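PDB 5JM7: aerobactin synthase IucA from Klebsiella pneumoniae subsp. pneumoniae, which probably catalyses an ATP-dependent condensation of citrate with hydroxylated, acetylated lysine in the biosynthesis of the siderophore aerobactin. Local coordinates for residues P225-Q230 against I277-S282; Q241-K246 against R334-N339; S359-L364 against N430-M435; T393-A398 against G502-A507; L516-R521 against Y532-P537. All coordinates share one frame; numbering follows the deposited sequence.

Contact 1: P225-Q230 against I277-S282. With SO4 (sulfate ion), chain B.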
# COMPACT_ATOMS: atom_id res chain seq x y z
N PRO A 225 2.56 -30.04 -4.94
CA PRO A 225 3.49 -29.07 -5.51
C PRO A 225 4.86 -29.67 -5.78
O PRO A 225 5.27 -30.65 -5.15
CB PRO A 225 3.57 -27.99 -4.43
CG PRO A 225 3.34 -28.75 -3.16
CD PRO A 225 2.37 -29.85 -3.49
N LEU A 226 5.58 -29.05 -6.71
CA LEU A 226 6.90 -29.51 -7.11
C LEU A 226 7.73 -28.31 -7.52
O LEU A 226 7.20 -27.32 -8.05
CB LEU A 226 6.82 -30.48 -8.27
CG LEU A 226 6.22 -31.86 -8.05
CD1 LEU A 226 5.88 -32.40 -9.37
CD2 LEU A 226 7.23 -32.77 -7.40
N HIS A 227 9.03 -28.38 -7.25
CA HIS A 227 9.96 -27.45 -7.86
C HIS A 227 9.90 -27.61 -9.37
O HIS A 227 9.70 -28.73 -9.87
CB HIS A 227 11.38 -27.70 -7.33
CG HIS A 227 12.38 -26.66 -7.74
ND1 HIS A 227 13.09 -26.73 -8.93
CD2 HIS A 227 12.78 -25.52 -7.13
CE1 HIS A 227 13.88 -25.68 -9.02
NE2 HIS A 227 13.72 -24.93 -7.95
N PRO A 228 10.03 -26.53 -10.14
CA PRO A 228 9.84 -26.67 -11.60
C PRO A 228 10.90 -27.54 -12.27
O PRO A 228 10.57 -28.33 -13.16
CB PRO A 228 9.87 -25.22 -12.09
CG PRO A 228 9.49 -24.39 -10.86
CD PRO A 228 10.17 -25.12 -9.73
N TRP A 229 12.16 -27.41 -11.86
CA TRP A 229 13.20 -28.27 -12.42
C TRP A 229 13.04 -29.70 -11.93
O TRP A 229 13.11 -30.66 -12.71
CB TRP A 229 14.58 -27.72 -12.06
CG TRP A 229 15.72 -28.41 -12.74
CD1 TRP A 229 16.35 -28.01 -13.88
CD2 TRP A 229 16.37 -29.63 -12.33
NE1 TRP A 229 17.36 -28.90 -14.20
CE2 TRP A 229 17.38 -29.90 -13.27
CE3 TRP A 229 16.18 -30.51 -11.26
CZ2 TRP A 229 18.21 -31.02 -13.18
CZ3 TRP A 229 17.00 -31.62 -11.17
CH2 TRP A 229 18.00 -31.87 -12.12
N GLN A 230 12.79 -29.86 -10.62
CA GLN A 230 12.61 -31.20 -10.04
C GLN A 230 11.38 -31.89 -10.62
O GLN A 230 11.37 -33.12 -10.76
CB GLN A 230 12.49 -31.08 -8.52
CG GLN A 230 12.61 -32.37 -7.72
CD GLN A 230 13.99 -33.00 -7.83
OE1 GLN A 230 14.99 -32.30 -7.79
NE2 GLN A 230 14.05 -34.31 -7.87
N ILE A 277 8.30 -23.39 1.40
CA ILE A 277 8.38 -24.77 0.94
C ILE A 277 9.84 -25.11 0.64
O ILE A 277 10.60 -24.25 0.19
CB ILE A 277 7.46 -25.02 -0.29
CG1 ILE A 277 7.39 -26.51 -0.65
CG2 ILE A 277 7.90 -24.18 -1.48
CD1 ILE A 277 6.20 -26.86 -1.52
N LYS A 278 10.23 -26.34 0.96
CA LYS A 278 11.62 -26.77 0.85
C LYS A 278 11.63 -28.09 0.11
O LYS A 278 11.10 -29.08 0.62
CB LYS A 278 12.27 -26.89 2.23
CG LYS A 278 13.72 -27.37 2.25
CD LYS A 278 14.23 -27.36 3.69
CE LYS A 278 15.67 -27.86 3.81
NZ LYS A 278 16.12 -27.85 5.25
N PHE A 279 12.23 -28.12 -1.07
CA PHE A 279 12.16 -29.29 -1.94
C PHE A 279 13.42 -30.13 -1.87
O PHE A 279 14.53 -29.63 -1.67
CB PHE A 279 11.93 -28.89 -3.39
CG PHE A 279 10.60 -28.27 -3.65
CD1 PHE A 279 9.47 -29.07 -3.77
CD2 PHE A 279 10.47 -26.91 -3.80
CE1 PHE A 279 8.22 -28.50 -4.02
CE2 PHE A 279 9.23 -26.34 -4.05
CZ PHE A 279 8.11 -27.13 -4.16
N SER A 280 13.23 -31.43 -2.05
CA SER A 280 14.36 -32.28 -2.39
C SER A 280 14.79 -31.91 -3.81
O SER A 280 13.99 -32.00 -4.75
CB SER A 280 13.96 -33.75 -2.29
OG SER A 280 15.07 -34.58 -2.55
N LEU A 281 16.03 -31.45 -3.95
CA LEU A 281 16.52 -30.93 -5.21
C LEU A 281 17.90 -31.52 -5.46
O LEU A 281 18.75 -31.52 -4.56
CB LEU A 281 16.56 -29.39 -5.19
CG LEU A 281 16.89 -28.61 -6.48
CD1 LEU A 281 15.86 -28.87 -7.62
CD2 LEU A 281 16.98 -27.12 -6.18
N SER A 282 18.11 -32.03 -6.67
CA SER A 282 19.31 -32.79 -7.00
C SER A 282 20.57 -31.92 -7.01
O SER A 282 21.23 -31.70 -5.98
CB SER A 282 19.11 -33.49 -8.35
OG SER A 282 18.01 -34.38 -8.29
S SO4 B . 17.20 -24.14 4.37
O1 SO4 B . 18.49 -23.86 4.94
O2 SO4 B . 16.35 -24.71 5.36
O3 SO4 B . 16.62 -22.90 3.95
O4 SO4 B . 17.34 -25.03 3.26
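His227 and Phe279 form an offset edge-to-face pair: the imidazole directs an edge toward the phenyl face, with the ring planes 73° apart. The CB of His227 adds a CH-pi contact over the same ring, 4.0 Å from the centroid of Phe279, while CG1 of Ile277 lies over its opposite face. The imidazole is itself sandwiched. CD1 of Leu281 stands over one face, 4.0 Å from the ring centroid of His227, and CD of Pro228 lies over the other. The ring's rotation is further restrained at the N-cap of helix 228-236, where His227 ND1 accepts from Trp229 N at 3.1 Å. With its CG anti to the backbone N (chi1 -167°), Gln230 bends at chi2 and brings its amide back to the loop, where Ser282 N makes a weak bond to Gln230 OE1 of 3.3 Å. Lys278 NZ bonds to Gln449 and to a sulfate ion, probably from the crystallisation liquor, which Ser264, Ser267 and Arg349 also hold. The contact thus joins the end of strand 221-226 and the start of helix 228-236 to strand 275-279, with Leu179 of strand 177-185, Leu268 of strand 267-269 and Phe346 of strand 345-350 packed around Phe279.

Contact 2: Q241-K246 against R334-N339; sequences QELVAK and RDLHGN
Leu243 and Leu336 lie side by side, pointing opposite ways, and their CD2 methyls meet at 3.8 Å. The other branch of Leu243 turns to the backbone, its CD1 resting 3.4 Å from Arg334 O. Leu336 holds its CG anti to the carbonyl carbon (chi1 -72°), which carries CD1 to the neighbouring helical residue, 3.9 Å from CB of Glu242; the still closer approach of the Glu242 carboxylate is a clash in the model and doubtful. Behind this first shell stands a beta hairpin between strands 329-334 and 340-341. Its loop is a type I turn from Asp335 to Gly338, closed by a bond of 3.0 Å from Gly338 N to Asp335 O. Gly338, with positive phi, then makes a G1 bulge, and Asp335 N bonds to Asn339 O. The carboxylate of Asp335 ties the loop from within: Asn339 N reaches its OD1 at 2.9 Å from above the carboxylate plane, and His337 N adds a weak bond. Gln188 and Leu248 pack against Leu243, and Leu248 also touches Leu336. No hydrogen bond links 241-246 to 334-339 across this surface contact, so the pairing rests on leucine methyls, while the polar bonds serve to shape the turn that presents Leu336.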
# COMPACT_ATOMS: atom_id res chain seq x y z
N GLN A 241 6.82 -42.37 -14.66
CA GLN A 241 6.08 -42.59 -15.91
C GLN A 241 5.08 -43.73 -15.76
O GLN A 241 4.02 -43.72 -16.40
CB GLN A 241 7.07 -42.88 -17.04
CG GLN A 241 7.94 -41.70 -17.40
CD GLN A 241 9.07 -42.07 -18.33
OE1 GLN A 241 9.51 -43.22 -18.37
NE2 GLN A 241 9.58 -41.08 -19.07
N GLU A 242 5.38 -44.70 -14.90
CA GLU A 242 4.44 -45.75 -14.66
C GLU A 242 3.21 -45.18 -14.00
O GLU A 242 2.10 -45.47 -14.40
CB GLU A 242 5.01 -46.78 -13.70
CG GLU A 242 6.28 -47.47 -14.13
CD GLU A 242 6.71 -48.51 -13.12
OE1 GLU A 242 5.82 -49.19 -12.57
OE2 GLU A 242 7.91 -48.67 -12.85
N LEU A 243 3.40 -44.35 -12.98
CA LEU A 243 2.25 -43.75 -12.30
C LEU A 243 1.39 -42.95 -13.27
O LEU A 243 0.15 -43.01 -13.20
CB LEU A 243 2.72 -42.87 -11.15
CG LEU A 243 3.38 -43.63 -10.00
CD1 LEU A 243 3.88 -42.66 -8.98
CD2 LEU A 243 2.39 -44.59 -9.39
N VAL A 244 2.01 -42.21 -14.18
CA VAL A 244 1.26 -41.48 -15.21
C VAL A 244 0.49 -42.45 -16.09
O VAL A 244 -0.70 -42.26 -16.38
CB VAL A 244 2.21 -40.60 -16.04
CG1 VAL A 244 1.48 -39.95 -17.17
CG2 VAL A 244 2.87 -39.55 -15.15
N ALA A 245 1.15 -43.53 -16.52
CA ALA A 245 0.50 -44.52 -17.38
C ALA A 245 -0.70 -45.15 -16.70
O ALA A 245 -1.73 -45.41 -17.34
CB ALA A 245 1.51 -45.59 -17.79
N LYS A 246 -0.60 -45.41 -15.39
CA LYS A 246 -1.68 -46.05 -14.66
C LYS A 246 -2.82 -45.10 -14.29
O LYS A 246 -3.81 -45.53 -13.69
CB LYS A 246 -1.12 -46.74 -13.40
N ARG A 334 4.79 -41.84 -3.49
CA ARG A 334 5.05 -43.27 -3.42
C ARG A 334 5.02 -43.86 -4.82
O ARG A 334 4.22 -43.43 -5.67
CB ARG A 334 4.01 -43.97 -2.56
CG ARG A 334 3.98 -43.57 -1.10
CD ARG A 334 2.96 -44.42 -0.36
NE ARG A 334 2.87 -44.10 1.06
CZ ARG A 334 3.70 -44.57 1.98
NH1 ARG A 334 4.71 -45.37 1.63
NH2 ARG A 334 3.55 -44.23 3.25
N ASP A 335 5.87 -44.85 -5.07
CA ASP A 335 5.83 -45.52 -6.37
C ASP A 335 4.77 -46.62 -6.32
O ASP A 335 4.00 -46.72 -5.36
CB ASP A 335 7.21 -46.04 -6.78
CG ASP A 335 7.76 -47.10 -5.83
OD1 ASP A 335 7.04 -47.59 -4.93
OD2 ASP A 335 8.95 -47.44 -6.00
N LEU A 336 4.70 -47.45 -7.37
CA LEU A 336 3.71 -48.53 -7.41
C LEU A 336 3.86 -49.50 -6.25
O LEU A 336 2.86 -50.08 -5.81
CB LEU A 336 3.79 -49.29 -8.73
CG LEU A 336 3.28 -48.58 -9.97
CD1 LEU A 336 3.56 -49.39 -11.22
CD2 LEU A 336 1.78 -48.35 -9.80
N HIS A 337 5.08 -49.70 -5.74
CA HIS A 337 5.30 -50.61 -4.62
C HIS A 337 5.01 -49.97 -3.26
O HIS A 337 5.08 -50.66 -2.24
CB HIS A 337 6.74 -51.13 -4.64
CG HIS A 337 7.04 -52.00 -5.83
ND1 HIS A 337 7.39 -51.48 -7.06
CD2 HIS A 337 7.02 -53.34 -5.99
CE1 HIS A 337 7.59 -52.46 -7.92
NE2 HIS A 337 7.37 -53.61 -7.29
N GLY A 338 4.67 -48.68 -3.23
CA GLY A 338 4.44 -47.98 -1.98
C GLY A 338 5.67 -47.32 -1.40
O GLY A 338 5.59 -46.76 -0.30
N ASN A 339 6.80 -47.35 -2.10
CA ASN A 339 8.06 -46.82 -1.59
C ASN A 339 8.09 -45.31 -1.75
O ASN A 339 7.88 -44.78 -2.85
CB ASN A 339 9.22 -47.45 -2.36
CG ASN A 339 9.39 -48.93 -2.08
OD1 ASN A 339 8.96 -49.44 -1.04
ND2 ASN A 339 9.99 -49.64 -3.03

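Contact 3: S359-L364 against N430-M435; sequences SQTNVL and NILVQM
Strands 360-363 and 431-436 pair as antiparallel neighbours in a mixed four-stranded sheet, where Thr361 with Gln434 and Val363 with Leu432 are non-hydrogen-bonded pairs, and Asn362 with Val433 is a hydrogen-bonded pair. On the face bearing Thr361, Val363, Leu432 and Gln434, the main bump is Leu432. Its CD2 lies against the backbone and CB of Val363, 3.6 Å from that CB, and CG2 of Thr361 comes in at about a right angle to touch Leu432 CB at the same distance. The hydroxyl of Thr361 meets the other neighbour, its OG1 lying 3.5 Å from CG of Gln434; a hydrogen bond between Thr361 OG1 and Ser359 OG fixes that rotation. Phe138 and Glu142 of helix 138-142 cover Leu432. On the other face Met435 fills the hollow between Gln360 and Asn362. A bend at chi3 (-80°) tucks its CE methyl against them, 4.0 Å from Asn362 CB, while the extended Gln360 lies over the base of the methionine, its CD 3.7 Å from Met435 CB. Beyond that amide, Gln360 NE2 is held by Asp438. Farther along, CD1 of Leu364 fits against CG2 of Val433 at 3.9 Å, and helix 475-500 packs on Leu364 and Ile431 through Ser490. Leu436 of the second subunit packs on Gln434, placing this sheet close to a subunit interface. Where strand gives way to helix 364-368, Leu364 N donates to Ile431 O over 2.8 Å.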
# COMPACT_ATOMS: atom_id res chain seq x y z
N SER A 359 8.39 -6.47 6.75
CA SER A 359 9.25 -6.57 7.91
C SER A 359 10.72 -6.45 7.48
O SER A 359 11.13 -7.01 6.46
CB SER A 359 9.01 -7.90 8.61
OG SER A 359 9.89 -8.06 9.72
N GLN A 360 11.51 -5.70 8.26
CA GLN A 360 12.96 -5.69 8.06
C GLN A 360 13.57 -6.88 8.81
O GLN A 360 14.30 -6.73 9.80
CB GLN A 360 13.59 -4.38 8.52
CG GLN A 360 15.06 -4.26 8.06
CD GLN A 360 15.77 -3.01 8.59
OE1 GLN A 360 15.20 -2.23 9.34
NE2 GLN A 360 17.01 -2.81 8.17
N THR A 361 13.21 -8.07 8.36
CA THR A 361 13.79 -9.33 8.83
C THR A 361 14.75 -9.79 7.74
O THR A 361 14.34 -9.96 6.59
CB THR A 361 12.70 -10.37 9.13
OG1 THR A 361 11.87 -9.92 10.22
CG2 THR A 361 13.29 -11.73 9.48
N ASN A 362 16.03 -9.91 8.08
CA ASN A 362 17.07 -10.16 7.10
C ASN A 362 17.97 -11.30 7.58
O ASN A 362 18.32 -11.37 8.78
CB ASN A 362 17.95 -8.92 6.86
CG ASN A 362 17.19 -7.73 6.32
OD1 ASN A 362 16.05 -7.85 5.86
ND2 ASN A 362 17.85 -6.58 6.29
N VAL A 363 18.34 -12.18 6.65
CA VAL A 363 19.21 -13.31 6.96
C VAL A 363 20.63 -12.80 7.22
O VAL A 363 21.15 -11.94 6.50
CB VAL A 363 19.14 -14.35 5.82
CG1 VAL A 363 19.62 -13.76 4.49
CG2 VAL A 363 19.99 -15.59 6.16
N LEU A 364 21.26 -13.33 8.27
CA LEU A 364 22.48 -12.68 8.78
C LEU A 364 23.60 -12.68 7.74
O LEU A 364 24.35 -11.70 7.65
CB LEU A 364 22.94 -13.35 10.07
CG LEU A 364 24.17 -12.71 10.72
CD1 LEU A 364 23.87 -11.28 11.13
CD2 LEU A 364 24.63 -13.50 11.94
N ASN A 430 20.95 -19.55 8.80
CA ASN A 430 19.81 -19.96 9.62
C ASN A 430 19.30 -18.86 10.54
O ASN A 430 18.31 -19.08 11.24
CB ASN A 430 20.13 -21.17 10.51
CG ASN A 430 20.40 -22.42 9.72
OD1 ASN A 430 20.13 -22.48 8.52
ND2 ASN A 430 20.83 -23.46 10.41
N ILE A 431 19.96 -17.70 10.57
CA ILE A 431 19.63 -16.64 11.52
C ILE A 431 19.00 -15.49 10.76
O ILE A 431 19.63 -14.90 9.86
CB ILE A 431 20.85 -16.16 12.31
CG1 ILE A 431 21.33 -17.26 13.25
CG2 ILE A 431 20.52 -14.90 13.08
CD1 ILE A 431 22.61 -16.94 13.89
N LEU A 432 17.75 -15.17 11.13
CA LEU A 432 17.01 -14.04 10.58
C LEU A 432 16.97 -12.97 11.67
O LEU A 432 16.39 -13.18 12.74
CB LEU A 432 15.59 -14.44 10.17
CG LEU A 432 15.55 -15.53 9.10
CD1 LEU A 432 14.12 -15.94 8.80
CD2 LEU A 432 16.28 -15.07 7.85
N VAL A 433 17.58 -11.82 11.39
CA VAL A 433 17.63 -10.75 12.36
C VAL A 433 16.38 -9.90 12.11
O VAL A 433 16.21 -9.33 11.03
CB VAL A 433 18.92 -9.93 12.22
CG1 VAL A 433 18.93 -8.82 13.25
CG2 VAL A 433 20.15 -10.85 12.35
N GLN A 434 15.47 -9.88 13.08
CA GLN A 434 14.30 -9.03 12.95
C GLN A 434 14.73 -7.63 13.38
O GLN A 434 15.06 -7.41 14.55
CB GLN A 434 13.16 -9.51 13.85
CG GLN A 434 11.79 -8.86 13.55
CD GLN A 434 10.72 -9.22 14.58
OE1 GLN A 434 11.01 -9.85 15.62
NE2 GLN A 434 9.47 -8.90 14.27
N MET A 435 14.74 -6.69 12.44
CA MET A 435 15.12 -5.33 12.76
C MET A 435 13.91 -4.39 12.69
O MET A 435 12.94 -4.63 11.95
CB MET A 435 16.22 -4.84 11.81
CG MET A 435 17.53 -5.53 12.06
SD MET A 435 18.82 -4.99 10.95
CE MET A 435 18.42 -5.94 9.46
O HOH W 1 10.66 -4.46 10.67

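Contact 4: T393-A398 against G502-A507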
# COMPACT_ATOMS: atom_id res chain seq x y z
N THR A 393 27.05 8.77 16.61
CA THR A 393 28.16 8.50 15.72
C THR A 393 28.03 7.10 15.13
O THR A 393 27.36 6.21 15.68
CB THR A 393 29.52 8.57 16.45
OG1 THR A 393 29.57 7.56 17.47
CG2 THR A 393 29.76 9.97 17.07
N ALA A 394 28.71 6.92 13.99
CA ALA A 394 28.84 5.60 13.38
C ALA A 394 29.28 4.56 14.40
O ALA A 394 28.69 3.48 14.49
CB ALA A 394 29.84 5.67 12.22
N GLN A 395 30.30 4.88 15.21
CA GLN A 395 30.78 3.90 16.18
C GLN A 395 29.74 3.62 17.26
O GLN A 395 29.57 2.46 17.69
CB GLN A 395 32.10 4.37 16.81
CG GLN A 395 32.65 3.35 17.82
CD GLN A 395 34.05 3.65 18.33
OE1 GLN A 395 34.76 4.49 17.81
NE2 GLN A 395 34.42 2.99 19.39
N GLN A 396 29.02 4.65 17.71
CA GLN A 396 27.98 4.42 18.70
C GLN A 396 26.84 3.58 18.14
O GLN A 396 26.23 2.78 18.85
CB GLN A 396 27.45 5.75 19.23
CG GLN A 396 28.41 6.48 20.15
CD GLN A 396 27.93 7.88 20.48
OE1 GLN A 396 27.22 8.52 19.67
NE2 GLN A 396 28.27 8.35 21.68
N ALA A 397 26.53 3.74 16.85
CA ALA A 397 25.53 2.88 16.25
C ALA A 397 26.05 1.45 16.13
O ALA A 397 25.31 0.49 16.39
CB ALA A 397 25.10 3.42 14.89
N ALA A 398 27.32 1.29 15.75
CA ALA A 398 27.90 -0.05 15.69
C ALA A 398 27.81 -0.74 17.05
O ALA A 398 27.49 -1.93 17.11
CB ALA A 398 29.35 0.01 15.22
N GLY A 502 35.88 -0.01 9.58
CA GLY A 502 36.49 0.98 10.46
C GLY A 502 35.54 1.66 11.43
O GLY A 502 35.90 2.71 11.99
N LEU A 503 34.34 1.13 11.64
CA LEU A 503 33.44 1.73 12.62
C LEU A 503 33.99 1.61 14.04
O LEU A 503 33.71 2.46 14.89
CB LEU A 503 32.06 1.08 12.50
CG LEU A 503 31.10 1.76 11.53
CD1 LEU A 503 31.62 1.78 10.14
CD2 LEU A 503 29.76 1.04 11.56
N ASP A 504 34.80 0.59 14.28
CA ASP A 504 35.51 0.31 15.52
C ASP A 504 36.19 -1.01 15.23
O ASP A 504 35.92 -1.64 14.21
CB ASP A 504 34.57 0.24 16.73
CG ASP A 504 35.32 0.18 18.09
OD1 ASP A 504 36.58 0.13 18.12
OD2 ASP A 504 34.64 0.20 19.13
N SER A 505 37.10 -1.42 16.11
CA SER A 505 37.95 -2.57 15.83
C SER A 505 37.30 -3.86 16.31
O SER A 505 36.47 -3.87 17.22
CB SER A 505 39.29 -2.41 16.54
OG SER A 505 39.06 -2.43 17.94
N GLU A 506 37.74 -4.99 15.74
CA GLU A 506 37.16 -6.25 16.15
C GLU A 506 37.50 -6.54 17.61
O GLU A 506 36.68 -7.12 18.33
CB GLU A 506 37.63 -7.42 15.28
CG GLU A 506 37.44 -7.25 13.78
CD GLU A 506 37.71 -8.49 13.00
OE1 GLU A 506 37.87 -9.58 13.57
OE2 GLU A 506 37.95 -8.36 11.79
N ALA A 507 38.71 -6.18 18.04
CA ALA A 507 39.11 -6.40 19.43
C ALA A 507 38.14 -5.72 20.39
O ALA A 507 37.67 -6.33 21.36
CB ALA A 507 40.54 -5.92 19.68
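A carbonyl pressed against hydrocarbon is the odd feature here: Leu503 O lies 3.2 Å from Gln395 CB and equally close to Gln395 CG. Farther out, with CG anti to the backbone N (chi1 -179°), the extended Gln395 chain reaches past the carbonyl and carries NE2 to 2.8 Å from Asp504 OD2, the amide and carboxylate planes standing 45° apart. The side chain of Leu503 is the apolar bump, lodged between two alanines one helical turn apart: its CD2 meets Ala398 CB at 3.8 Å and its CG meets Ala394 CB at 4.2 Å. Val383 and Leu498 complete that packing. Both backbones are shaped by helix ends. Gly502 closes helix 475-500 in a Schellman motif, Thr393 and Gln396 form a capping box at the start of helix 394-420, and Ser505 caps helix 506-521 through the N of Asn508. Gln313 of the second subunit packs on Thr393 and Gln396. The carboxylate of Asp504 is gripped on both oxygens, OD2 by His399 NE2 and OD1 by Asn508 ND2 and Ser505 N. With those donors and the start of helix 506-521 close by, Asp504 probably remains ionised, and its carboxylate is held in place where the end of Gln395 crosses it at a slant.

Contact 5: L516-R521 against Y532-P537; sequences LLAEMR and YVLENP
Leu534 is the apolar centre of a helix-loop-helix pairing between helices 506-521 and 528-535. Its two branches straddle successive residues of the first helix: CD2 lies 3.9 Å from Leu517 CB, and CD1 sits 3.8 Å from Ala518 CA, where the small alanine lets the leucine come close to the backbone. On the inner flank Leu517 and Val533 cross at about a right angle, CD1 of Leu517 meeting CG1 of Val533 at 3.7 Å. That flank faces the interior: Phe414 of helix 394-420 packs on Leu517, Leu487 of helix 475-500 on Val533, and Leu571 near the C-terminus on both. Outward, Arg521 bounds the apolar patch. Its chain runs out with CG anti to the backbone N (chi1 178°), then bends at chi3, which lays the guanidinium flat across Leu534. CD1 of the leucine sits over one face, off-centre and 3.4 Å above its plane. The hydrophobic surface therefore passes directly into a charged edge. Arg521 and Glu535 both touch a crystal neighbour, so their exact poses may owe something to the lattice. At this edge Arg521 NH1 forms a salt bridge with Glu535 OE2 at 3.2 Å, the guanidinium and carboxylate planes turned 49° apart.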
# COMPACT_ATOMS: atom_id res chain seq x y z
N LEU A 516 28.81 -9.25 27.53
CA LEU A 516 27.40 -9.63 27.53
C LEU A 516 27.21 -11.15 27.68
O LEU A 516 26.22 -11.59 28.27
CB LEU A 516 26.73 -9.08 26.26
CG LEU A 516 26.65 -7.54 26.27
CD1 LEU A 516 26.20 -6.98 24.92
CD2 LEU A 516 25.70 -7.07 27.39
N LEU A 517 28.15 -11.96 27.16
CA LEU A 517 28.10 -13.39 27.42
C LEU A 517 28.32 -13.71 28.90
O LEU A 517 27.66 -14.59 29.46
CB LEU A 517 29.14 -14.12 26.58
CG LEU A 517 28.94 -14.14 25.07
CD1 LEU A 517 30.14 -14.75 24.40
CD2 LEU A 517 27.70 -14.93 24.69
N ALA A 518 29.25 -13.00 29.57
CA ALA A 518 29.49 -13.28 30.99
C ALA A 518 28.24 -13.03 31.81
O ALA A 518 27.93 -13.81 32.73
CB ALA A 518 30.65 -12.42 31.50
N GLU A 519 27.48 -11.97 31.50
CA GLU A 519 26.23 -11.72 32.22
C GLU A 519 25.22 -12.84 32.00
O GLU A 519 24.55 -13.29 32.93
CB GLU A 519 25.65 -10.40 31.77
CG GLU A 519 26.53 -9.23 32.07
CD GLU A 519 25.97 -7.95 31.50
OE1 GLU A 519 24.96 -8.03 30.75
OE2 GLU A 519 26.53 -6.88 31.80
N MET A 520 25.09 -13.29 30.75
CA MET A 520 24.23 -14.43 30.43
C MET A 520 24.52 -15.65 31.31
O MET A 520 23.60 -16.30 31.80
CB MET A 520 24.38 -14.75 28.96
CG MET A 520 23.69 -13.75 28.07
SD MET A 520 24.14 -14.04 26.36
CE MET A 520 23.65 -15.74 26.28
N ARG A 521 25.81 -15.97 31.51
CA ARG A 521 26.16 -17.16 32.29
C ARG A 521 25.54 -17.11 33.68
O ARG A 521 25.16 -18.15 34.23
CB ARG A 521 27.69 -17.30 32.36
CG ARG A 521 28.24 -18.49 33.20
CD ARG A 521 29.79 -18.56 33.18
NE ARG A 521 30.38 -17.35 33.75
CZ ARG A 521 31.63 -16.94 33.52
NH1 ARG A 521 32.44 -17.65 32.74
NH2 ARG A 521 32.06 -15.81 34.06
N TYR A 532 33.16 -22.93 28.26
CA TYR A 532 34.02 -23.18 27.11
C TYR A 532 34.20 -21.92 26.26
O TYR A 532 35.32 -21.56 25.88
CB TYR A 532 33.39 -24.30 26.28
CG TYR A 532 34.10 -24.72 25.01
CD1 TYR A 532 35.13 -25.64 25.04
CD2 TYR A 532 33.73 -24.19 23.78
CE1 TYR A 532 35.77 -26.05 23.88
CE2 TYR A 532 34.36 -24.58 22.61
CZ TYR A 532 35.37 -25.51 22.66
OH TYR A 532 36.00 -25.91 21.51
N VAL A 533 33.09 -21.23 25.96
CA VAL A 533 33.13 -20.01 25.16
C VAL A 533 33.99 -18.93 25.81
O VAL A 533 34.72 -18.20 25.13
CB VAL A 533 31.69 -19.51 24.90
CG1 VAL A 533 31.71 -18.10 24.37
CG2 VAL A 533 30.97 -20.43 23.92
N LEU A 534 33.89 -18.80 27.13
CA LEU A 534 34.51 -17.71 27.86
C LEU A 534 35.89 -18.06 28.43
O LEU A 534 36.62 -17.15 28.82
CB LEU A 534 33.58 -17.26 29.00
CG LEU A 534 32.28 -16.57 28.58
CD1 LEU A 534 31.35 -16.34 29.76
CD2 LEU A 534 32.63 -15.26 27.92
N GLU A 535 36.26 -19.35 28.46
CA GLU A 535 37.40 -19.75 29.30
C GLU A 535 38.43 -20.64 28.61
O GLU A 535 39.62 -20.49 28.90
CB GLU A 535 36.87 -20.45 30.55
CG GLU A 535 36.07 -19.50 31.45
CD GLU A 535 35.43 -20.20 32.63
OE1 GLU A 535 35.42 -21.45 32.66
OE2 GLU A 535 34.94 -19.49 33.53
N ASN A 536 38.02 -21.56 27.75
CA ASN A 536 38.97 -22.39 27.03
C ASN A 536 39.78 -21.57 26.02
O ASN A 536 39.19 -20.79 25.25
CB ASN A 536 38.26 -23.57 26.35
CG ASN A 536 37.92 -24.67 27.34
OD1 ASN A 536 36.77 -25.02 27.55
ND2 ASN A 536 38.96 -25.29 27.87
N PRO A 537 41.11 -21.73 25.99
CA PRO A 537 41.93 -20.92 25.09
C PRO A 537 41.85 -21.34 23.64
O PRO A 537 42.19 -20.53 22.77
CB PRO A 537 43.36 -21.13 25.64
CG PRO A 537 43.33 -22.48 26.24
CD PRO A 537 41.93 -22.67 26.79

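In the fold
The contacts fall into two groups on opposite sides of the chain's centre, with contact 3 between. Contacts 1 and 2 have centres about 19 Å apart; their segments alternate along the chain, and successive helices 228-236 and 238-245 connect them. Contacts 4 and 5, with centres about 22 Å apart, share helix 506-521, one using its start and the other its end. Contact 3 is the most central, its nearest atoms about 7 Å from contact 1 and about 10 Å from contact 4, with which its segments also alternate. Contacts 2 and 4 are farthest apart, at about 60 Å between centres. Contact 3 pairs a strand of the IucA/IucC family region with one of the FhuF-like region, so its beta pairing ties the two into one structure.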